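Local coordinates for protein beta-galactosidase (Bacillus circulans subsp. alkalophilus, PDB 3TTY) that hydrolyses terminal beta-D-galactose residues from beta-galactosides as a TIM-barrel glycoside hydrolase that assembles as a trimer, at residues V99-R104 with Y154-N159. Sequence-based numbering, arbitrary orientation.
Sequences VDYEGR and YCYCDN. With ZN (zinc ion), chain G.
Val99 meets the second segment with both its backbone and its side chain. Its N donates to Cys155 SG over 3.6 Å, a nearly straight bond (N-H...S 164°), and its O accepts from Tyr156 N at 3.0 Å, so one residue bonds to two consecutive residues of the zinc-binding loop. Cys157 N also donates to Cys155 SG, giving that sulfur two backbone donors besides the metal; this would be expected to ease the negative charge of a zinc thiolate. With CG2 anti to the carbonyl carbon, the valine lays that methyl on Cys157 CB at 3.7 Å, while CG1 lies over the peptide carbonyl of Tyr156.

Asp100 points its CB away from the second segment, and its carboxylate organises its own loop. OD1 takes Glu102 N, making an Asx turn, and Arg104 N from the opposite face of the carboxylate; OD2 offers its syn lone pair to Arg104 NE in a salt bridge. The Asp100 backbone, followed by that of Tyr101, runs beside the Tyr156 ring, whose CE2 comes within 3.6 Å of Tyr101 CA.

Tyr101 lies alongside Tyr156, both side chains pointing the same way. The Tyr156 OH sits at the edge of the Tyr101 ring, in its plane, 3.6 Å from CD1; Tyr101 OH itself bonds to Gly209 N. Within the type I turn from Asp100 to Gly103, Glu102 OE1 forms a salt bridge with Arg104 of one neighbouring subunit; just after it, Arg104 NH1 pairs with Glu102 of the other.

Cys155 SG and Cys157 SG hold the zinc ion at 2.4 and 2.5 Å, and Cys115 and Cys160 complete the set. Cys157 also N-caps helix 158-172. The result is a four-cysteine zinc site joining the loop that carries 99-104 and Cys115 to the start of that helix, near the subunit interface.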
ATOM      1  N   VAL A  99      -0.830  -1.269 -23.135  1.00 13.97           N
ATOM      2  CA  VAL A  99       0.158  -0.631 -22.296  1.00 11.54           C
ATOM      3  C   VAL A  99      -0.597  -0.136 -21.061  1.00 14.51           C
ATOM      4  O   VAL A  99      -1.667   0.485 -21.172  1.00 12.43           O
ATOM      5  CB  VAL A  99       0.865   0.497 -23.049  1.00 16.02           C
ATOM      6  CG1 VAL A  99       1.583   1.439 -22.090  1.00 13.86           C
ATOM      7  CG2 VAL A  99       1.844  -0.105 -24.030  1.00 13.74           C
ATOM      8  N   ASP A 100      -0.085  -0.462 -19.879  1.00 13.99           N
ATOM      9  CA  ASP A 100      -0.858  -0.188 -18.683  1.00 14.80           C
ATOM     10  C   ASP A 100      -0.672   1.224 -18.131  1.00 15.08           C
ATOM     11  O   ASP A 100       0.097   2.035 -18.651  1.00 14.48           O
ATOM     12  CB  ASP A 100      -0.633  -1.258 -17.604  1.00 15.96           C
ATOM     13  CG  ASP A 100       0.797  -1.297 -17.093  1.00 21.62           C
ATOM     14  OD1 ASP A 100       1.450  -0.233 -17.031  1.00 20.82           O
ATOM     15  OD2 ASP A 100       1.266  -2.405 -16.746  1.00 23.32           O
ATOM     16  N   TYR A 101      -1.409   1.496 -17.071  1.00 14.98           N
ATOM     17  CA  TYR A 101      -1.395   2.772 -16.384  1.00 16.24           C
ATOM     18  C   TYR A 101       0.016   3.154 -15.925  1.00 18.38           C
ATOM     19  O   TYR A 101       0.320   4.332 -15.771  1.00 17.72           O
ATOM     20  CB  TYR A 101      -2.379   2.692 -15.211  1.00 15.51           C
ATOM     21  CG  TYR A 101      -2.484   3.933 -14.352  1.00 20.52           C
ATOM     22  CD1 TYR A 101      -3.348   4.966 -14.692  1.00 18.64           C
ATOM     23  CD2 TYR A 101      -1.739   4.053 -13.183  1.00 19.04           C
ATOM     24  CE1 TYR A 101      -3.459   6.094 -13.890  1.00 23.66           C
ATOM     25  CE2 TYR A 101      -1.839   5.170 -12.382  1.00 21.93           C
ATOM     26  CZ  TYR A 101      -2.698   6.190 -12.737  1.00 22.44           C
ATOM     27  OH  TYR A 101      -2.807   7.295 -11.927  1.00 20.75           O
ATOM     28  N   GLU A 102       0.891   2.167 -15.745  1.00 16.38           N
ATOM     29  CA  GLU A 102       2.250   2.462 -15.319  1.00 16.92           C
ATOM     30  C   GLU A 102       3.188   2.645 -16.509  1.00 18.42           C
ATOM     31  O   GLU A 102       4.383   2.840 -16.325  1.00 19.13           O
ATOM     32  CB  GLU A 102       2.793   1.375 -14.374  1.00 19.04           C
ATOM     33  CG  GLU A 102       1.844   0.959 -13.238  1.00 20.10           C
ATOM     34  CD  GLU A 102       1.698   2.013 -12.149  1.00 30.55           C
ATOM     35  OE1 GLU A 102       2.543   2.935 -12.068  1.00 26.69           O
ATOM     36  OE2 GLU A 102       0.725   1.923 -11.372  1.00 31.32           O
ATOM     37  N   GLY A 103       2.644   2.581 -17.722  1.00 20.52           N
ATOM     38  CA  GLY A 103       3.422   2.783 -18.943  1.00 16.59           C
ATOM     39  C   GLY A 103       4.032   1.510 -19.525  1.00 18.38           C
ATOM     40  O   GLY A 103       4.759   1.550 -20.530  1.00 16.32           O
ATOM     41  N   ARG A 104       3.739   0.375 -18.904  1.00 15.31           N
ATOM     42  CA  ARG A 104       4.378  -0.880 -19.291  1.00 17.72           C
ATOM     43  C   ARG A 104       3.654  -1.577 -20.428  1.00 16.19           C
ATOM     44  O   ARG A 104       2.439  -1.731 -20.388  1.00 15.74           O
ATOM     45  CB  ARG A 104       4.431  -1.828 -18.095  1.00 16.68           C
ATOM     46  CG  ARG A 104       5.278  -1.328 -16.952  1.00 19.14           C
ATOM     47  CD  ARG A 104       5.216  -2.304 -15.776  1.00 21.17           C
ATOM     48  NE  ARG A 104       3.869  -2.411 -15.229  1.00 20.63           N
ATOM     49  CZ  ARG A 104       3.603  -2.844 -14.004  1.00 21.44           C
ATOM     50  NH1 ARG A 104       4.596  -3.210 -13.200  1.00 25.86           N
ATOM     51  NH2 ARG A 104       2.352  -2.906 -13.581  1.00 18.71           N
ATOM     52  N   TYR A 154      -8.456   0.177 -19.252  1.00 21.72           N
ATOM     53  CA  TYR A 154      -7.971   1.214 -20.148  1.00 16.38           C
ATOM     54  C   TYR A 154      -6.630   0.827 -20.733  1.00 20.35           C
ATOM     55  O   TYR A 154      -5.902   0.026 -20.148  1.00 20.82           O
ATOM     56  CB  TYR A 154      -7.825   2.540 -19.415  1.00 15.37           C
ATOM     57  CG  TYR A 154      -9.121   3.114 -18.956  1.00 16.38           C
ATOM     58  CD1 TYR A 154     -10.288   2.893 -19.667  1.00 15.35           C
ATOM     59  CD2 TYR A 154      -9.190   3.875 -17.800  1.00 20.32           C
ATOM     60  CE1 TYR A 154     -11.485   3.421 -19.243  1.00 14.90           C
ATOM     61  CE2 TYR A 154     -10.385   4.402 -17.367  1.00 18.38           C
ATOM     62  CZ  TYR A 154     -11.532   4.168 -18.093  1.00 18.39           C
ATOM     63  OH  TYR A 154     -12.734   4.699 -17.664  1.00 18.43           O
ATOM     64  N   CYS A 155      -6.322   1.392 -21.899  1.00 16.74           N
ATOM     65  CA  CYS A 155      -5.044   1.197 -22.553  1.00 13.20           C
ATOM     66  C   CYS A 155      -4.401   2.565 -22.780  1.00 15.99           C
ATOM     67  O   CYS A 155      -5.100   3.555 -23.006  1.00 14.75           O
ATOM     68  CB  CYS A 155      -5.232   0.484 -23.884  1.00 15.08           C
ATOM     69  SG  CYS A 155      -3.678   0.188 -24.781  1.00 16.66           S
ATOM     70  N   TYR A 156      -3.071   2.607 -22.718  1.00 17.27           N
ATOM     71  CA  TYR A 156      -2.316   3.845 -22.851  1.00 13.21           C
ATOM     72  C   TYR A 156      -1.211   3.702 -23.878  1.00 14.46           C
ATOM     73  O   TYR A 156      -0.212   4.410 -23.804  1.00 15.59           O
ATOM     74  CB  TYR A 156      -1.729   4.248 -21.498  1.00 13.58           C
ATOM     75  CG  TYR A 156      -2.785   4.395 -20.418  1.00 14.98           C
ATOM     76  CD1 TYR A 156      -3.437   5.613 -20.216  1.00 12.02           C
ATOM     77  CD2 TYR A 156      -3.142   3.313 -19.609  1.00 14.22           C
ATOM     78  CE1 TYR A 156      -4.394   5.757 -19.235  1.00 11.42           C
ATOM     79  CE2 TYR A 156      -4.105   3.445 -18.619  1.00 13.25           C
ATOM     80  CZ  TYR A 156      -4.726   4.668 -18.441  1.00 12.09           C
ATOM     81  OH  TYR A 156      -5.681   4.810 -17.479  1.00 15.13           O
ATOM     82  N   CYS A 157      -1.391   2.793 -24.840  1.00 12.40           N
ATOM     83  CA  CYS A 157      -0.357   2.536 -25.851  1.00 15.30           C
ATOM     84  C   CYS A 157      -0.268   3.668 -26.891  1.00 18.12           C
ATOM     85  O   CYS A 157      -1.064   4.605 -26.893  1.00 16.45           O
ATOM     86  CB  CYS A 157      -0.589   1.184 -26.556  1.00 17.68           C
ATOM     87  SG  CYS A 157      -1.870   1.207 -27.877  1.00 17.16           S
ATOM     88  N   ASP A 158       0.706   3.572 -27.778  1.00 16.01           N
ATOM     89  CA  ASP A 158       0.853   4.547 -28.853  1.00 20.26           C
ATOM     90  C   ASP A 158      -0.367   4.730 -29.757  1.00 19.82           C
ATOM     91  O   ASP A 158      -0.698   5.851 -30.146  1.00 18.83           O
ATOM     92  CB  ASP A 158       2.045   4.181 -29.711  1.00 18.76           C
ATOM     93  CG  ASP A 158       3.098   5.224 -29.657  1.00 39.48           C
ATOM     94  OD1 ASP A 158       3.880   5.204 -28.675  1.00 40.66           O
ATOM     95  OD2 ASP A 158       3.108   6.085 -30.573  1.00 44.04           O
ATOM     96  N   ASN A 159      -1.017   3.629 -30.110  1.00 15.10           N
ATOM     97  CA  ASN A 159      -2.192   3.695 -30.962  1.00 16.44           C
ATOM     98  C   ASN A 159      -3.368   4.391 -30.290  1.00 17.64           C
ATOM     99  O   ASN A 159      -4.080   5.182 -30.922  1.00 18.03           O
ATOM    100  CB  ASN A 159      -2.557   2.300 -31.485  1.00 15.99           C
ATOM    101  CG  ASN A 159      -1.541   1.791 -32.497  1.00 21.73           C
ATOM    102  OD1 ASN A 159      -0.876   2.587 -33.165  1.00 26.56           O
ATOM    103  ND2 ASN A 159      -1.399   0.481 -32.601  1.00 16.38           N
TER
HETATM  104 ZN    ZN G 676      -4.205   0.938 -26.975  1.00 17.89          ZN